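Local coordinates for protein esterase (Rhizomucor miehei CAU432, PDB 4WY8) that hydrolyses carboxylic esters, as a carboxylesterase of the alpha/beta-hydrolase fold, probably through a catalytic triad, at residues K56-L68 and A131-A143. Sequence-based numbering, arbitrary orientation.
Sequences KTINRKNGSKIEL and ALEECLDAVVWVA
Ile66 and Glu134 mark where the backbones come nearest, 6.7 Å between their CA atoms, as helix 131-143 crosses the hairpin 56-68 at 100° to strand 56-59 and 69° to strand 65-68. Ile58 and Trp141 make the apolar centre. The methyl CG2 of Ile58 sits over one face of the indole, 3.4 Å from the centroid of the five-membered ring, a CH-pi contact, while CD1 of the same side chain reaches back to CG and CB of the tryptophan. CE of Lys56 comes within 4.0 Å of Trp141 CH2 in the six-membered ring, the indole being carried out over strand 56-59 by a chi1 of -170° that sets CG opposite the main-chain nitrogen. Deeper in, Leu68 CD2 meets the methyl CB of Ala138 at 4.1 Å. Ile66 CD1 wedges against Asp137 CB and Glu134 O, and it also lies over one face of the Arg60 guanidinium, near its centre, 3.9 Å from the plane. That guanidinium, just past strand 56-59, makes the polar link: NH1 donates a short hydrogen bond to Asp137 OD2 (2.5 Å), part of a salt bridge, arriving on the anti side of the carboxylate, with the two planes almost perpendicular. NH2 packs on Glu134 CG, 3.4 Å away. Glu134 OE2 stays 4.0 Å from Arg60 NH2, too far for a salt bridge though the opposite charges probably attract, and is hydrogen-bonded to Ser121 OG. The contact lays the hairpin at the edge of the alpha/beta-hydrolase sheet against helix 130-143: Ile66, Leu68 and Ala138 all meet Val118 of strand 114-118, while the helix's other flank packs on strand 83-87 and helix 165-179.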
ATOM      1  N   LYS A  56     -14.760  -8.142  28.115  1.00 29.47           N
ATOM      2  CA  LYS A  56     -15.767  -7.169  28.517  1.00 26.86           C
ATOM      3  C   LYS A  56     -17.134  -7.499  27.958  1.00 30.73           C
ATOM      4  O   LYS A  56     -17.274  -7.760  26.771  1.00 34.74           O
ATOM      5  CB  LYS A  56     -15.354  -5.760  28.068  1.00 24.74           C
ATOM      6  CG  LYS A  56     -16.307  -4.674  28.539  1.00 32.77           C
ATOM      7  CD  LYS A  56     -15.770  -3.867  29.697  1.00 36.78           C
ATOM      8  CE  LYS A  56     -16.883  -2.974  30.251  1.00 41.72           C
ATOM      9  NZ  LYS A  56     -16.439  -2.172  31.430  1.00 50.78           N
ATOM     10  N   THR A  57     -18.154  -7.476  28.805  1.00 29.65           N
ATOM     11  CA  THR A  57     -19.500  -7.757  28.332  1.00 26.40           C
ATOM     12  C   THR A  57     -20.317  -6.493  28.320  1.00 30.26           C
ATOM     13  O   THR A  57     -20.391  -5.798  29.339  1.00 36.73           O
ATOM     14  CB  THR A  57     -20.217  -8.795  29.216  1.00 32.82           C
ATOM     15  OG1 THR A  57     -19.549 -10.060  29.119  1.00 29.93           O
ATOM     16  CG2 THR A  57     -21.657  -8.950  28.768  1.00 34.94           C
ATOM     17  N   ILE A  58     -20.927  -6.162  27.189  1.00 26.29           N
ATOM     18  CA  ILE A  58     -21.849  -5.048  27.237  1.00 28.99           C
ATOM     19  C   ILE A  58     -23.247  -5.663  27.189  1.00 34.68           C
ATOM     20  O   ILE A  58     -23.553  -6.513  26.346  1.00 35.54           O
ATOM     21  CB  ILE A  58     -21.560  -3.998  26.127  1.00 29.94           C
ATOM     22  CG1 ILE A  58     -21.667  -4.550  24.722  1.00 28.55           C
ATOM     23  CG2 ILE A  58     -20.150  -3.430  26.311  1.00 26.73           C
ATOM     24  CD1 ILE A  58     -21.194  -3.522  23.679  1.00 20.09           C
ATOM     25  N   ASN A  59     -24.076  -5.227  28.137  1.00 41.74           N
ATOM     26  CA  ASN A  59     -25.440  -5.722  28.335  1.00 47.03           C
ATOM     27  C   ASN A  59     -26.500  -4.842  27.691  1.00 48.73           C
ATOM     28  O   ASN A  59     -26.666  -3.688  28.093  1.00 53.34           O
ATOM     29  CB  ASN A  59     -25.726  -5.850  29.834  1.00 35.93           C
ATOM     30  CG  ASN A  59     -24.843  -6.876  30.510  1.00 41.54           C
ATOM     31  OD1 ASN A  59     -24.990  -8.078  30.288  1.00 47.68           O
ATOM     32  ND2 ASN A  59     -23.897  -6.406  31.317  1.00 42.18           N
ATOM     33  N   ARG A  60     -27.220  -5.372  26.703  1.00 46.55           N
ATOM     34  CA  ARG A  60     -28.285  -4.593  26.075  1.00 51.95           C
ATOM     35  C   ARG A  60     -29.531  -4.520  26.952  1.00 57.98           C
ATOM     36  O   ARG A  60     -29.542  -4.996  28.094  1.00 60.37           O
ATOM     37  CB  ARG A  60     -28.650  -5.119  24.678  1.00 45.47           C
ATOM     38  CG  ARG A  60     -27.518  -5.030  23.674  1.00 35.25           C
ATOM     39  CD  ARG A  60     -27.996  -5.293  22.243  1.00 34.60           C
ATOM     40  NE  ARG A  60     -27.762  -6.672  21.816  1.00 34.92           N
ATOM     41  CZ  ARG A  60     -27.653  -7.063  20.548  1.00 36.14           C
ATOM     42  NH1 ARG A  60     -27.754  -6.187  19.553  1.00 29.78           N
ATOM     43  NH2 ARG A  60     -27.440  -8.343  20.272  1.00 43.01           N
ATOM     44  N   LYS A  61     -30.574  -3.912  26.393  1.00 65.21           N
ATOM     45  CA  LYS A  61     -31.739  -3.471  27.151  1.00 64.32           C
ATOM     46  C   LYS A  61     -32.551  -4.620  27.733  1.00 64.24           C
ATOM     47  O   LYS A  61     -33.005  -4.567  28.879  1.00 58.99           O
ATOM     48  CB  LYS A  61     -32.607  -2.635  26.212  1.00 62.76           C
ATOM     49  CG  LYS A  61     -33.373  -1.495  26.825  1.00 61.01           C
ATOM     50  CD  LYS A  61     -34.480  -1.079  25.875  1.00 57.86           C
ATOM     51  CE  LYS A  61     -34.885   0.362  26.117  1.00 58.68           C
ATOM     52  NZ  LYS A  61     -34.836   1.155  24.855  1.00 51.98           N
ATOM     53  N   ASN A  62     -32.659  -5.690  26.959  1.00 62.09           N
ATOM     54  CA  ASN A  62     -33.513  -6.806  27.314  1.00 54.17           C
ATOM     55  C   ASN A  62     -32.830  -7.873  28.155  1.00 58.59           C
ATOM     56  O   ASN A  62     -33.494  -8.726  28.750  1.00 59.85           O
ATOM     57  CB  ASN A  62     -34.069  -7.427  26.039  1.00 54.82           C
ATOM     58  CG  ASN A  62     -32.977  -7.804  25.058  1.00 48.78           C
ATOM     59  OD1 ASN A  62     -31.802  -7.904  25.418  1.00 53.36           O
ATOM     60  ND2 ASN A  62     -33.365  -8.058  23.821  1.00 48.27           N
ATOM     61  N   GLY A  63     -31.501  -7.848  28.174  1.00 60.24           N
ATOM     62  CA  GLY A  63     -30.749  -8.763  29.008  1.00 52.48           C
ATOM     63  C   GLY A  63     -29.751  -9.531  28.175  1.00 51.34           C
ATOM     64  O   GLY A  63     -29.032 -10.383  28.690  1.00 53.57           O
ATOM     65  N   SER A  64     -29.677  -9.197  26.890  1.00 49.52           N
ATOM     66  CA  SER A  64     -28.776  -9.908  25.992  1.00 54.03           C
ATOM     67  C   SER A  64     -27.377  -9.292  26.074  1.00 47.80           C
ATOM     68  O   SER A  64     -27.202  -8.163  26.549  1.00 48.05           O
ATOM     69  CB  SER A  64     -29.314  -9.894  24.551  1.00 40.51           C
ATOM     70  OG  SER A  64     -29.454  -8.578  24.055  1.00 47.85           O
ATOM     71  N   LYS A  65     -26.383 -10.060  25.649  1.00 39.44           N
ATOM     72  CA  LYS A  65     -24.995  -9.644  25.777  1.00 40.53           C
ATOM     73  C   LYS A  65     -24.222  -9.618  24.467  1.00 36.04           C
ATOM     74  O   LYS A  65     -24.452 -10.427  23.569  1.00 34.67           O
ATOM     75  CB  LYS A  65     -24.259 -10.543  26.781  1.00 39.40           C
ATOM     76  CG  LYS A  65     -24.773 -10.453  28.220  1.00 46.77           C
ATOM     77  CD  LYS A  65     -24.157 -11.553  29.093  1.00 49.30           C
ATOM     78  CE  LYS A  65     -24.545 -11.446  30.573  1.00 52.83           C
ATOM     79  NZ  LYS A  65     -24.241 -10.119  31.209  1.00 50.26           N
ATOM     80  N   ILE A  66     -23.357  -8.619  24.343  1.00 32.33           N
ATOM     81  CA  ILE A  66     -22.330  -8.612  23.311  1.00 26.05           C
ATOM     82  C   ILE A  66     -20.996  -8.815  24.016  1.00 26.66           C
ATOM     83  O   ILE A  66     -20.678  -8.118  24.993  1.00 24.01           O
ATOM     84  CB  ILE A  66     -22.351  -7.320  22.488  1.00 28.06           C
ATOM     85  CG1 ILE A  66     -23.719  -7.166  21.833  1.00 24.39           C
ATOM     86  CG2 ILE A  66     -21.321  -7.364  21.393  1.00 25.98           C
ATOM     87  CD1 ILE A  66     -23.967  -5.812  21.266  1.00 22.11           C
ATOM     88  N   GLU A  67     -20.250  -9.821  23.571  1.00 25.08           N
ATOM     89  CA  GLU A  67     -18.919 -10.063  24.112  1.00 24.37           C
ATOM     90  C   GLU A  67     -17.825  -9.352  23.323  1.00 24.09           C
ATOM     91  O   GLU A  67     -17.668  -9.566  22.119  1.00 19.59           O
ATOM     92  CB  GLU A  67     -18.642 -11.563  24.177  1.00 26.78           C
ATOM     93  CG  GLU A  67     -19.731 -12.360  24.911  1.00 34.03           C
ATOM     94  CD  GLU A  67     -19.942 -11.852  26.332  1.00 40.67           C
ATOM     95  OE1 GLU A  67     -18.930 -11.550  27.008  1.00 44.67           O
ATOM     96  OE2 GLU A  67     -21.110 -11.760  26.781  1.00 48.20           O
ATOM     97  N   LEU A  68     -17.072  -8.522  24.038  1.00 16.83           N
ATOM     98  CA  LEU A  68     -15.931  -7.787  23.513  1.00 19.72           C
ATOM     99  C   LEU A  68     -14.632  -8.344  24.075  1.00 21.63           C
ATOM    100  O   LEU A  68     -14.563  -8.677  25.264  1.00 23.75           O
ATOM    101  CB  LEU A  68     -16.032  -6.307  23.881  1.00 15.39           C
ATOM    102  CG  LEU A  68     -17.363  -5.625  23.556  1.00 17.77           C
ATOM    103  CD1 LEU A  68     -17.305  -4.170  24.009  1.00 17.34           C
ATOM    104  CD2 LEU A  68     -17.717  -5.719  22.087  1.00 17.30           C
ATOM    105  N   ALA A 131     -25.710 -10.305  13.334  1.00 23.36           N
ATOM    106  CA  ALA A 131     -24.315  -9.943  13.596  1.00 20.17           C
ATOM    107  C   ALA A 131     -24.071  -8.462  13.353  1.00 16.67           C
ATOM    108  O   ALA A 131     -23.457  -7.792  14.182  1.00 17.13           O
ATOM    109  CB  ALA A 131     -23.378 -10.772  12.746  1.00 16.47           C
ATOM    110  N   LEU A 132     -24.592  -7.957  12.242  1.00 16.42           N
ATOM    111  CA  LEU A 132     -24.478  -6.545  11.880  1.00 19.21           C
ATOM    112  C   LEU A 132     -24.959  -5.609  12.991  1.00 21.92           C
ATOM    113  O   LEU A 132     -24.295  -4.631  13.361  1.00 21.72           O
ATOM    114  CB  LEU A 132     -25.284  -6.297  10.608  1.00 23.13           C
ATOM    115  CG  LEU A 132     -25.565  -4.849  10.219  1.00 29.98           C
ATOM    116  CD1 LEU A 132     -24.268  -4.049  10.178  1.00 25.79           C
ATOM    117  CD2 LEU A 132     -26.246  -4.799   8.867  1.00 20.71           C
ATOM    118  N   GLU A 133     -26.109  -5.951  13.550  1.00 24.05           N
ATOM    119  CA  GLU A 133     -26.697  -5.193  14.636  1.00 22.15           C
ATOM    120  C   GLU A 133     -25.858  -5.286  15.911  1.00 23.93           C
ATOM    121  O   GLU A 133     -25.726  -4.291  16.650  1.00 25.50           O
ATOM    122  CB  GLU A 133     -28.124  -5.682  14.841  1.00 26.99           C
ATOM    123  CG  GLU A 133     -29.005  -5.264  13.662  1.00 29.10           C
ATOM    124  CD  GLU A 133     -30.395  -5.865  13.711  1.00 45.29           C
ATOM    125  OE1 GLU A 133     -31.158  -5.677  12.728  1.00 45.05           O
ATOM    126  OE2 GLU A 133     -30.732  -6.499  14.739  1.00 44.51           O
ATOM    127  N   GLU A 134     -25.286  -6.461  16.180  1.00 19.59           N
ATOM    128  CA  GLU A 134     -24.346  -6.553  17.301  1.00 18.45           C
ATOM    129  C   GLU A 134     -23.142  -5.617  17.103  1.00 19.60           C
ATOM    130  O   GLU A 134     -22.712  -4.931  18.045  1.00 13.75           O
ATOM    131  CB  GLU A 134     -23.857  -7.990  17.498  1.00 20.49           C
ATOM    132  CG  GLU A 134     -24.933  -8.937  18.052  1.00 23.37           C
ATOM    133  CD  GLU A 134     -24.568 -10.419  17.933  1.00 19.69           C
ATOM    134  OE1 GLU A 134     -23.604 -10.755  17.203  1.00 19.13           O
ATOM    135  OE2 GLU A 134     -25.249 -11.254  18.573  1.00 26.92           O
ATOM    136  N   CYS A 135     -22.604  -5.580  15.881  1.00 16.17           N
ATOM    137  CA  CYS A 135     -21.400  -4.791  15.608  1.00 18.26           C
ATOM    138  C   CYS A 135     -21.665  -3.290  15.708  1.00 21.03           C
ATOM    139  O   CYS A 135     -20.849  -2.520  16.273  1.00 22.12           O
ATOM    140  CB  CYS A 135     -20.828  -5.135  14.221  1.00 17.22           C
ATOM    141  SG  CYS A 135     -20.203  -6.856  14.102  1.00 17.95           S
ATOM    142  N   LEU A 136     -22.806  -2.883  15.160  1.00 20.23           N
ATOM    143  CA  LEU A 136     -23.234  -1.501  15.241  1.00 18.29           C
ATOM    144  C   LEU A 136     -23.421  -1.135  16.697  1.00 17.89           C
ATOM    145  O   LEU A 136     -22.911  -0.118  17.153  1.00 15.10           O
ATOM    146  CB  LEU A 136     -24.527  -1.288  14.445  1.00 14.52           C
ATOM    147  CG  LEU A 136     -25.141   0.107  14.558  1.00 22.74           C
ATOM    148  CD1 LEU A 136     -24.280   1.223  13.905  1.00 17.02           C
ATOM    149  CD2 LEU A 136     -26.534   0.077  13.943  1.00 32.38           C
ATOM    150  N   ASP A 137     -24.088  -2.000  17.449  1.00 19.29           N
ATOM    151  CA  ASP A 137     -24.263  -1.748  18.877  1.00 18.89           C
ATOM    152  C   ASP A 137     -22.927  -1.602  19.619  1.00 20.97           C
ATOM    153  O   ASP A 137     -22.803  -0.801  20.558  1.00 23.27           O
ATOM    154  CB  ASP A 137     -25.065  -2.871  19.524  1.00 19.71           C
ATOM    155  CG  ASP A 137     -26.566  -2.713  19.333  1.00 28.62           C
ATOM    156  OD1 ASP A 137     -27.014  -1.627  18.894  1.00 28.57           O
ATOM    157  OD2 ASP A 137     -27.297  -3.684  19.644  1.00 32.86           O
ATOM    158  N   ALA A 138     -21.942  -2.400  19.229  1.00 15.83           N
ATOM    159  CA  ALA A 138     -20.608  -2.305  19.830  1.00 19.19           C
ATOM    160  C   ALA A 138     -19.916  -0.970  19.525  1.00 15.71           C
ATOM    161  O   ALA A 138     -19.348  -0.339  20.417  1.00 18.81           O
ATOM    162  CB  ALA A 138     -19.748  -3.450  19.364  1.00 18.55           C
ATOM    163  N   VAL A 139     -19.954  -0.542  18.266  1.00 20.57           N
ATOM    164  CA  VAL A 139     -19.396   0.765  17.906  1.00 17.21           C
ATOM    165  C   VAL A 139     -20.100   1.898  18.662  1.00 19.76           C
ATOM    166  O   VAL A 139     -19.450   2.795  19.213  1.00 16.10           O
ATOM    167  CB  VAL A 139     -19.501   1.031  16.390  1.00 17.54           C
ATOM    168  CG1 VAL A 139     -19.057   2.461  16.052  1.00 15.09           C
ATOM    169  CG2 VAL A 139     -18.683   0.005  15.600  1.00 13.40           C
ATOM    170  N   VAL A 140     -21.431   1.848  18.697  1.00 20.41           N
ATOM    171  CA  VAL A 140     -22.225   2.852  19.410  1.00 17.26           C
ATOM    172  C   VAL A 140     -21.852   2.889  20.881  1.00 21.10           C
ATOM    173  O   VAL A 140     -21.750   3.964  21.474  1.00 23.41           O
ATOM    174  CB  VAL A 140     -23.748   2.577  19.268  1.00 23.47           C
ATOM    175  CG1 VAL A 140     -24.560   3.449  20.233  1.00 25.87           C
ATOM    176  CG2 VAL A 140     -24.190   2.789  17.839  1.00 13.35           C
ATOM    177  N   TRP A 141     -21.635   1.715  21.461  1.00 19.59           N
ATOM    178  CA  TRP A 141     -21.214   1.619  22.855  1.00 18.83           C
ATOM    179  C   TRP A 141     -19.836   2.267  23.064  1.00 21.51           C
ATOM    180  O   TRP A 141     -19.662   3.065  23.982  1.00 21.82           O
ATOM    181  CB  TRP A 141     -21.203   0.165  23.307  1.00 16.22           C
ATOM    182  CG  TRP A 141     -21.019  -0.003  24.798  1.00 22.01           C
ATOM    183  CD1 TRP A 141     -22.005  -0.136  25.728  1.00 22.16           C
ATOM    184  CD2 TRP A 141     -19.775  -0.063  25.521  1.00 24.18           C
ATOM    185  NE1 TRP A 141     -21.460  -0.256  26.980  1.00 22.54           N
ATOM    186  CE2 TRP A 141     -20.096  -0.217  26.884  1.00 23.91           C
ATOM    187  CE3 TRP A 141     -18.426   0.013  25.149  1.00 22.50           C
ATOM    188  CZ2 TRP A 141     -19.114  -0.314  27.881  1.00 23.97           C
ATOM    189  CZ3 TRP A 141     -17.454  -0.078  26.139  1.00 22.42           C
ATOM    190  CH2 TRP A 141     -17.804  -0.236  27.488  1.00 26.98           C
ATOM    191  N   VAL A 142     -18.868   1.932  22.212  1.00 20.17           N
ATOM    192  CA  VAL A 142     -17.519   2.489  22.337  1.00 19.87           C
ATOM    193  C   VAL A 142     -17.483   4.012  22.140  1.00 21.40           C
ATOM    194  O   VAL A 142     -16.743   4.713  22.844  1.00 22.42           O
ATOM    195  CB  VAL A 142     -16.513   1.819  21.334  1.00 21.21           C
ATOM    196  CG1 VAL A 142     -15.137   2.501  21.389  1.00 14.66           C
ATOM    197  CG2 VAL A 142     -16.363   0.327  21.622  1.00 14.70           C
ATOM    198  N   ALA A 143     -18.285   4.531  21.214  1.00 18.94           N
ATOM    199  CA  ALA A 143     -18.265   5.973  20.907  1.00 21.42           C
ATOM    200  C   ALA A 143     -18.832   6.864  22.026  1.00 24.80           C
ATOM    201  O   ALA A 143     -18.581   8.068  22.073  1.00 26.97           O
ATOM    202  CB  ALA A 143     -19.021   6.232  19.634  1.00 18.83           C
TER